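Long-range contacts in tailspike protein (Acinetobacter phage vB_ApiP_P1, PDB 6E1R), which probably binds and cleaves capsular polysaccharide of Acinetobacter baumannii as a trimeric phage tailspike hydrolase: residues A[297-308]-A[327-337]; A[201-212]-A[230-241]. All coordinates share one frame; numbering follows the deposited sequence.

Interaction 1 of 2, residues A[297-308]-A[327-337]; sequences ASSPIMFVGGYI and GFVPLIKFQGI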
# COMPACT_ATOMS: atom_id res chain seq x y z
N ALA A 297 9.07 19.51 2.34
CA ALA A 297 9.09 18.38 1.43
C ALA A 297 8.27 18.66 0.18
O ALA A 297 7.45 19.58 0.14
CB ALA A 297 8.56 17.10 2.11
N SER A 298 8.51 17.84 -0.84
CA SER A 298 7.66 17.74 -2.01
C SER A 298 7.36 16.26 -2.23
O SER A 298 7.89 15.39 -1.53
CB SER A 298 8.31 18.37 -3.25
OG SER A 298 9.53 17.74 -3.58
N SER A 299 6.48 15.98 -3.20
CA SER A 299 5.97 14.64 -3.49
C SER A 299 5.09 14.16 -2.34
O SER A 299 5.17 14.70 -1.23
CB SER A 299 7.11 13.66 -3.77
OG SER A 299 7.56 13.76 -5.11
N PRO A 300 4.24 13.15 -2.55
CA PRO A 300 3.32 12.73 -1.50
C PRO A 300 4.02 12.04 -0.34
O PRO A 300 5.14 11.54 -0.45
CB PRO A 300 2.37 11.77 -2.22
CG PRO A 300 3.19 11.25 -3.35
CD PRO A 300 3.99 12.42 -3.81
N ILE A 301 3.32 12.03 0.80
CA ILE A 301 3.74 11.31 2.00
C ILE A 301 2.60 10.38 2.38
O ILE A 301 1.47 10.85 2.62
CB ILE A 301 4.09 12.27 3.15
CG1 ILE A 301 5.17 13.25 2.71
CG2 ILE A 301 4.52 11.48 4.38
CD1 ILE A 301 5.47 14.32 3.74
N MSE A 302 2.87 9.09 2.44
CA MSE A 302 1.82 8.11 2.69
C MSE A 302 2.07 7.23 3.90
O MSE A 302 3.21 6.82 4.16
CB MSE A 302 1.62 7.22 1.46
CG MSE A 302 1.28 7.98 0.19
SE MSE A 302 1.02 6.78 -1.31
CE MSE A 302 2.69 5.77 -1.19
N PHE A 303 1.01 6.95 4.65
CA PHE A 303 1.04 6.02 5.77
C PHE A 303 0.13 4.85 5.43
O PHE A 303 -1.10 4.99 5.44
CB PHE A 303 0.59 6.70 7.07
CG PHE A 303 1.46 7.85 7.49
CD1 PHE A 303 1.22 9.12 7.00
CD2 PHE A 303 2.51 7.65 8.37
CE1 PHE A 303 2.02 10.18 7.39
CE2 PHE A 303 3.31 8.70 8.76
CZ PHE A 303 3.06 9.97 8.27
N VAL A 304 0.72 3.70 5.11
CA VAL A 304 -0.02 2.52 4.71
C VAL A 304 -0.05 1.59 5.92
O VAL A 304 0.87 0.80 6.15
CB VAL A 304 0.59 1.85 3.48
CG1 VAL A 304 -0.25 0.65 3.05
CG2 VAL A 304 0.71 2.85 2.33
N GLY A 305 -1.12 1.69 6.71
CA GLY A 305 -1.25 0.91 7.92
C GLY A 305 -0.37 1.41 9.05
O GLY A 305 0.63 2.09 8.81
N GLY A 306 -0.74 1.11 10.30
CA GLY A 306 0.09 1.44 11.43
C GLY A 306 -0.68 2.18 12.50
O GLY A 306 -1.92 2.21 12.49
N TYR A 307 0.06 2.80 13.42
CA TYR A 307 -0.51 3.51 14.55
C TYR A 307 0.07 4.91 14.65
O TYR A 307 1.27 5.11 14.46
CB TYR A 307 -0.25 2.78 15.88
CG TYR A 307 -0.91 1.43 16.01
CD1 TYR A 307 -0.39 0.32 15.37
CD2 TYR A 307 -2.05 1.26 16.79
CE1 TYR A 307 -0.98 -0.92 15.48
CE2 TYR A 307 -2.65 0.03 16.92
CZ TYR A 307 -2.11 -1.06 16.26
OH TYR A 307 -2.71 -2.29 16.38
N ILE A 308 -0.80 5.88 14.93
CA ILE A 308 -0.38 7.22 15.34
C ILE A 308 -1.26 7.60 16.52
O ILE A 308 -2.37 8.11 16.34
CB ILE A 308 -0.48 8.24 14.20
CG1 ILE A 308 0.31 7.78 12.97
CG2 ILE A 308 0.02 9.60 14.66
CD1 ILE A 308 0.24 8.74 11.81
N GLY A 327 8.09 23.93 -4.50
CA GLY A 327 7.64 22.55 -4.43
C GLY A 327 6.72 22.38 -3.24
O GLY A 327 6.70 23.20 -2.32
N PHE A 328 5.96 21.29 -3.28
CA PHE A 328 4.99 21.03 -2.22
C PHE A 328 4.63 19.56 -2.22
O PHE A 328 4.87 18.83 -3.19
CB PHE A 328 3.73 21.89 -2.39
CG PHE A 328 2.97 21.61 -3.65
CD1 PHE A 328 1.93 20.69 -3.66
CD2 PHE A 328 3.29 22.27 -4.83
CE1 PHE A 328 1.23 20.43 -4.83
CE2 PHE A 328 2.58 22.01 -6.00
CZ PHE A 328 1.55 21.09 -5.99
N VAL A 329 4.03 19.13 -1.11
CA VAL A 329 3.44 17.80 -1.01
C VAL A 329 2.04 17.88 -1.61
O VAL A 329 1.23 18.72 -1.17
CB VAL A 329 3.40 17.31 0.45
CG1 VAL A 329 2.75 15.95 0.54
CG2 VAL A 329 4.81 17.27 1.03
N PRO A 330 1.72 17.08 -2.62
CA PRO A 330 0.37 17.14 -3.19
C PRO A 330 -0.65 16.41 -2.34
O PRO A 330 -1.82 16.80 -2.28
CB PRO A 330 0.54 16.47 -4.56
CG PRO A 330 1.66 15.52 -4.36
CD PRO A 330 2.60 16.18 -3.38
N LEU A 331 -0.22 15.34 -1.67
CA LEU A 331 -1.13 14.47 -0.94
C LEU A 331 -0.44 13.87 0.27
O LEU A 331 0.71 13.42 0.17
CB LEU A 331 -1.66 13.35 -1.85
CG LEU A 331 -2.42 12.23 -1.15
CD1 LEU A 331 -3.69 12.77 -0.51
CD2 LEU A 331 -2.74 11.11 -2.13
N ILE A 332 -1.14 13.87 1.40
CA ILE A 332 -0.74 13.11 2.58
C ILE A 332 -1.87 12.13 2.86
O ILE A 332 -2.96 12.53 3.27
CB ILE A 332 -0.47 14.01 3.79
CG1 ILE A 332 0.71 14.94 3.50
CG2 ILE A 332 -0.20 13.16 5.03
CD1 ILE A 332 1.06 15.85 4.67
N LYS A 333 -1.61 10.84 2.64
CA LYS A 333 -2.62 9.80 2.75
C LYS A 333 -2.42 9.01 4.03
O LYS A 333 -1.32 8.50 4.29
CB LYS A 333 -2.59 8.87 1.55
CG LYS A 333 -3.70 7.82 1.57
CD LYS A 333 -3.75 7.01 0.29
CE LYS A 333 -4.94 6.06 0.29
NZ LYS A 333 -5.00 5.23 -0.95
N PHE A 334 -3.47 8.91 4.83
CA PHE A 334 -3.50 8.06 6.02
C PHE A 334 -4.39 6.87 5.68
O PHE A 334 -5.61 6.92 5.85
CB PHE A 334 -4.03 8.83 7.23
CG PHE A 334 -3.15 9.97 7.65
CD1 PHE A 334 -2.08 9.77 8.50
CD2 PHE A 334 -3.39 11.26 7.20
CE1 PHE A 334 -1.27 10.82 8.89
CE2 PHE A 334 -2.59 12.31 7.58
CZ PHE A 334 -1.52 12.09 8.42
N GLN A 335 -3.78 5.81 5.17
CA GLN A 335 -4.50 4.63 4.68
C GLN A 335 -4.58 3.60 5.80
O GLN A 335 -3.61 2.88 6.06
CB GLN A 335 -3.82 4.07 3.43
CG GLN A 335 -4.51 2.84 2.86
CD GLN A 335 -3.93 2.42 1.52
OE1 GLN A 335 -3.29 3.21 0.84
NE2 GLN A 335 -4.17 1.17 1.15
N GLY A 336 -5.73 3.53 6.45
CA GLY A 336 -5.98 2.53 7.48
C GLY A 336 -5.10 2.67 8.70
O GLY A 336 -4.44 1.71 9.11
N ILE A 337 -5.07 3.86 9.30
CA ILE A 337 -4.22 4.15 10.44
C ILE A 337 -5.07 4.12 11.70
O ILE A 337 -6.16 4.70 11.74
CB ILE A 337 -3.51 5.50 10.29
CG1 ILE A 337 -2.87 5.61 8.90
CG2 ILE A 337 -2.47 5.70 11.38
CD1 ILE A 337 -1.86 4.51 8.62
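Phe-303 and Phe-334 lie side by side on two successive coils of the parallel beta-helix that forms the body of this tailspike, and both point into its interior. Their planes are nearly parallel, 2° apart, yet the rings are slid past each other, with centroids 5.1 Å apart, so they hardly overlap and approach most closely at Phe-303 CD1 and Phe-334 CE1, 3.6 Å. Each has CG anti to its carbonyl carbon, and this shared rotamer keeps the rings in step as part of an aromatic ladder that runs on to Phe-278 and Phe-360. Past the corner of the coil, Ile-308 CD1 lies over the rim of one Phe-303 face and at the edge of Phe-334, 3.9 Å from CE1. Ile-337 fills the same corner: chi2 of -58° folds CD1 back beside Phe-303 CB at 3.6 Å. Further along, Ile-301 crosses Val-329 almost at a right angle, CD1 to CG2 4.1 Å, and Ile-332 follows Ile-301 in the same interior row. The two strands, 301-304 and 331-335, are parallel and in register, their amides and carbonyls bonding alternately from Ile-301 N to Leu-331 O through to Gly-305 N and Gln-335 O. On the outward face stand Met-302 (selenomethionine), Val-304, Lys-333 and Gln-335, turned toward the neighbouring subunits. Lys-333 is fully extended: its CB lies 4.2 Å from Met-302 CG, and the chain carries NZ away to a salt bridge with Glu-361 of the second subunit. Gln-335 meets its own counterparts in the two other chains, giving hydrogen bonds around the trimer. Within the chain these two polar tips are joined weakly, Lys-333 NZ to Gln-335 OE1 at 3.2 Å.

Interaction 2 of 2, residues A[201-212]-A[230-241]; sequences DRSLRYGIDANL and NSIGFKAIRSLG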
# COMPACT_ATOMS: atom_id res chain seq x y z
N ASP A 201 18.88 4.03 20.73
CA ASP A 201 18.57 4.29 22.12
C ASP A 201 18.19 5.75 22.33
O ASP A 201 18.71 6.65 21.66
CB ASP A 201 19.77 3.92 23.00
CG ASP A 201 19.41 3.81 24.47
OD1 ASP A 201 19.11 4.85 25.09
OD2 ASP A 201 19.41 2.68 25.00
N ARG A 202 17.26 5.97 23.26
CA ARG A 202 16.79 7.32 23.54
C ARG A 202 17.85 8.20 24.19
O ARG A 202 17.66 9.41 24.27
CB ARG A 202 15.55 7.26 24.44
CG ARG A 202 14.45 8.23 24.06
CD ARG A 202 13.38 8.26 25.14
NE ARG A 202 13.04 6.92 25.62
CZ ARG A 202 12.50 6.67 26.81
NH1 ARG A 202 12.25 7.66 27.65
NH2 ARG A 202 12.22 5.42 27.16
N SER A 203 18.96 7.61 24.64
CA SER A 203 20.06 8.39 25.19
C SER A 203 20.72 9.26 24.13
O SER A 203 21.34 10.27 24.47
CB SER A 203 21.10 7.47 25.83
OG SER A 203 21.53 6.47 24.91
N LEU A 204 20.59 8.89 22.86
CA LEU A 204 21.15 9.69 21.78
C LEU A 204 20.42 11.03 21.67
O LEU A 204 19.22 11.13 21.96
CB LEU A 204 21.04 8.94 20.45
CG LEU A 204 21.88 7.68 20.27
CD1 LEU A 204 21.42 6.92 19.04
CD2 LEU A 204 23.36 8.04 20.16
N ARG A 205 21.16 12.06 21.25
CA ARG A 205 20.52 13.33 20.94
C ARG A 205 19.74 13.25 19.63
O ARG A 205 18.62 13.75 19.54
CB ARG A 205 21.57 14.44 20.88
CG ARG A 205 21.01 15.82 20.58
CD ARG A 205 19.98 16.24 21.61
NE ARG A 205 19.41 17.55 21.30
CZ ARG A 205 18.33 17.73 20.54
NH1 ARG A 205 17.71 16.68 20.01
NH2 ARG A 205 17.88 18.95 20.31
N TYR A 206 20.33 12.62 18.62
CA TYR A 206 19.66 12.34 17.36
C TYR A 206 19.88 10.88 17.01
O TYR A 206 21.00 10.37 17.13
CB TYR A 206 20.18 13.23 16.23
CG TYR A 206 20.14 14.71 16.53
CD1 TYR A 206 18.98 15.44 16.36
CD2 TYR A 206 21.28 15.37 16.97
CE1 TYR A 206 18.94 16.79 16.64
CE2 TYR A 206 21.25 16.72 17.25
CZ TYR A 206 20.08 17.43 17.08
OH TYR A 206 20.05 18.78 17.35
N GLY A 207 18.81 10.20 16.59
CA GLY A 207 18.96 8.84 16.12
C GLY A 207 19.82 8.79 14.87
O GLY A 207 20.83 8.09 14.83
N ILE A 208 19.41 9.55 13.85
CA ILE A 208 20.18 9.71 12.63
C ILE A 208 20.18 11.19 12.27
O ILE A 208 19.11 11.78 12.06
CB ILE A 208 19.62 8.88 11.46
CG1 ILE A 208 19.71 7.39 11.77
CG2 ILE A 208 20.35 9.21 10.17
CD1 ILE A 208 19.15 6.51 10.67
N ASP A 209 21.36 11.80 12.21
CA ASP A 209 21.47 13.21 11.83
C ASP A 209 22.27 13.35 10.54
O ASP A 209 23.15 14.21 10.44
CB ASP A 209 22.11 14.02 12.95
CG ASP A 209 21.84 15.51 12.81
OD1 ASP A 209 21.19 15.91 11.82
OD2 ASP A 209 22.28 16.28 13.69
N ALA A 210 21.97 12.52 9.55
CA ALA A 210 22.66 12.52 8.27
C ALA A 210 21.66 12.72 7.14
O ALA A 210 20.45 12.58 7.32
CB ALA A 210 23.44 11.21 8.07
N ASN A 211 22.19 13.04 5.96
CA ASN A 211 21.36 13.29 4.78
C ASN A 211 21.04 11.95 4.14
O ASN A 211 21.82 11.42 3.35
CB ASN A 211 22.08 14.23 3.81
CG ASN A 211 21.15 14.82 2.77
OD1 ASN A 211 19.93 14.65 2.85
ND2 ASN A 211 21.72 15.53 1.81
N LEU A 212 19.87 11.41 4.47
CA LEU A 212 19.47 10.08 4.01
C LEU A 212 18.90 10.14 2.60
O LEU A 212 18.16 11.06 2.25
CB LEU A 212 18.43 9.49 4.96
CG LEU A 212 18.87 9.25 6.40
CD1 LEU A 212 17.69 8.86 7.26
CD2 LEU A 212 19.95 8.19 6.45
N ASN A 230 18.04 10.99 29.21
CA ASN A 230 18.27 12.07 28.25
C ASN A 230 17.42 13.26 28.67
O ASN A 230 16.18 13.20 28.62
CB ASN A 230 17.94 11.62 26.83
CG ASN A 230 18.25 12.67 25.78
OD1 ASN A 230 18.32 13.87 26.07
ND2 ASN A 230 18.42 12.23 24.54
N SER A 231 18.08 14.35 29.07
CA SER A 231 17.41 15.58 29.46
C SER A 231 17.46 16.66 28.39
O SER A 231 16.71 17.63 28.47
CB SER A 231 18.01 16.13 30.76
OG SER A 231 19.39 16.39 30.60
N ILE A 232 18.32 16.51 27.38
CA ILE A 232 18.43 17.54 26.35
C ILE A 232 17.37 17.35 25.28
O ILE A 232 16.76 18.32 24.82
CB ILE A 232 19.85 17.53 25.76
CG1 ILE A 232 20.89 17.79 26.86
CG2 ILE A 232 19.98 18.55 24.64
CD1 ILE A 232 22.32 17.82 26.36
N GLY A 233 17.12 16.12 24.88
CA GLY A 233 16.09 15.81 23.90
C GLY A 233 16.53 14.67 23.00
O GLY A 233 17.71 14.36 22.87
N PHE A 234 15.54 14.03 22.38
CA PHE A 234 15.80 12.93 21.45
C PHE A 234 14.96 13.15 20.20
O PHE A 234 13.73 13.27 20.29
CB PHE A 234 15.48 11.57 22.08
CG PHE A 234 15.45 10.44 21.09
CD1 PHE A 234 16.63 9.87 20.64
CD2 PHE A 234 14.25 9.95 20.60
CE1 PHE A 234 16.61 8.83 19.73
CE2 PHE A 234 14.23 8.91 19.69
CZ PHE A 234 15.41 8.35 19.25
N LYS A 235 15.62 13.18 19.05
CA LYS A 235 14.95 13.23 17.76
C LYS A 235 15.37 12.01 16.96
O LYS A 235 16.55 11.66 16.92
CB LYS A 235 15.30 14.52 17.00
CG LYS A 235 14.67 14.61 15.62
CD LYS A 235 14.95 15.94 14.95
CE LYS A 235 14.29 17.08 15.70
NZ LYS A 235 14.56 18.41 15.07
N ALA A 236 14.39 11.36 16.33
CA ALA A 236 14.68 10.12 15.61
C ALA A 236 15.55 10.38 14.39
O ALA A 236 16.63 9.80 14.24
CB ALA A 236 13.37 9.43 15.21
N ILE A 237 15.09 11.26 13.50
CA ILE A 237 15.76 11.49 12.22
C ILE A 237 15.78 12.98 11.91
O ILE A 237 14.78 13.68 12.10
CB ILE A 237 15.08 10.70 11.08
CG1 ILE A 237 15.21 9.20 11.32
CG2 ILE A 237 15.66 11.08 9.73
CD1 ILE A 237 14.45 8.36 10.33
N ARG A 238 16.93 13.47 11.45
CA ARG A 238 17.09 14.83 10.94
C ARG A 238 17.96 14.73 9.69
O ARG A 238 19.18 14.56 9.79
CB ARG A 238 17.75 15.77 11.93
CG ARG A 238 17.74 17.21 11.41
CD ARG A 238 18.78 18.09 12.09
NE ARG A 238 18.43 18.59 13.41
CZ ARG A 238 19.28 19.27 14.17
NH1 ARG A 238 20.51 19.49 13.74
NH2 ARG A 238 18.91 19.71 15.36
N SER A 239 17.34 14.84 8.52
CA SER A 239 18.06 14.79 7.25
C SER A 239 18.03 16.19 6.66
O SER A 239 17.01 16.63 6.13
CB SER A 239 17.44 13.76 6.31
OG SER A 239 17.39 12.48 6.93
N LEU A 240 19.16 16.88 6.73
CA LEU A 240 19.29 18.22 6.18
C LEU A 240 20.18 18.17 4.95
O LEU A 240 21.31 17.67 5.01
CB LEU A 240 19.87 19.19 7.22
CG LEU A 240 19.11 19.28 8.54
CD1 LEU A 240 19.64 20.43 9.39
CD2 LEU A 240 17.61 19.44 8.30
N GLY A 241 19.67 18.68 3.83
CA GLY A 241 20.42 18.65 2.60
C GLY A 241 20.58 20.01 1.95
O GLY A 241 20.47 21.05 2.62
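The Phe-234 ring is sandwiched at a corner of the parallel beta-helix. Arg-202 lies over one face, making a CH-pi contact with CG 4.2 Å from the centroid and 27° off the normal. Ala-236 N sits over the rim of the opposite face, and Leu-204 O comes in at the edge, in the ring plane. The guanidinium of Arg-205 is likewise covered on both sides, by Tyr-206 OH and Gly-233 CA, each near the rim of its face. Its chain bends at CB-CG (chi2 59°), bringing CD over Gly-233 O and NE against Ile-232 CG2 at 3.5 Å, while NH1 goes on to a salt bridge with Asp-263. Tyr-206 CE1 lies over the rim of one face of the Arg-238 guanidinium, the planes 61° apart, though modelled too close to rely on. Asp-209 runs alongside the aliphatic part of Arg-238, OD1 3.3 Å from CD, but its carboxylate has its stronger partner in Arg-183. Asn-230 closes the turn side: its ND2 donates in the amide plane to Arg-202 O, 2.9 Å, and, tilted out of that plane, to Gly-233 O, while OD1 takes Gly-233 N at 2.8 Å in an Asx motif. The backbones then run parallel past the corner at Gly-207 and Ala-236, Arg-205 O accepting from Lys-235 N and Ile-208 O from Arg-238 N. On their shared face Ile-208 and Ile-237 pack together, and Ile-237 CG2 also takes Leu-212 CD1 at 3.9 Å. At the far end Ser-239 OG donates to Ala-210 O at 3.1 Å.

Followed from the N terminus, the chain meets interaction 2 first: after 201-212 it travels 17 residues, including strands 215-218 and 221-222, before 230-241 returns alongside. Interaction 1 opens later, and 18 residues containing strand 316-320 separate its halves. The two loops are therefore in series and neither nest nor cross, each joining one coil of the beta-helix to the next. The centres of interactions 1 and 2 are about 22 Å apart and their nearest atoms about 9 Å apart; strand 267-270 bridges the gap, pairing with 235-239 and with 293-297, which runs into interaction 1. Interaction 1 faces the other two subunits, whereas no other chain touches 201-212 or 230-241.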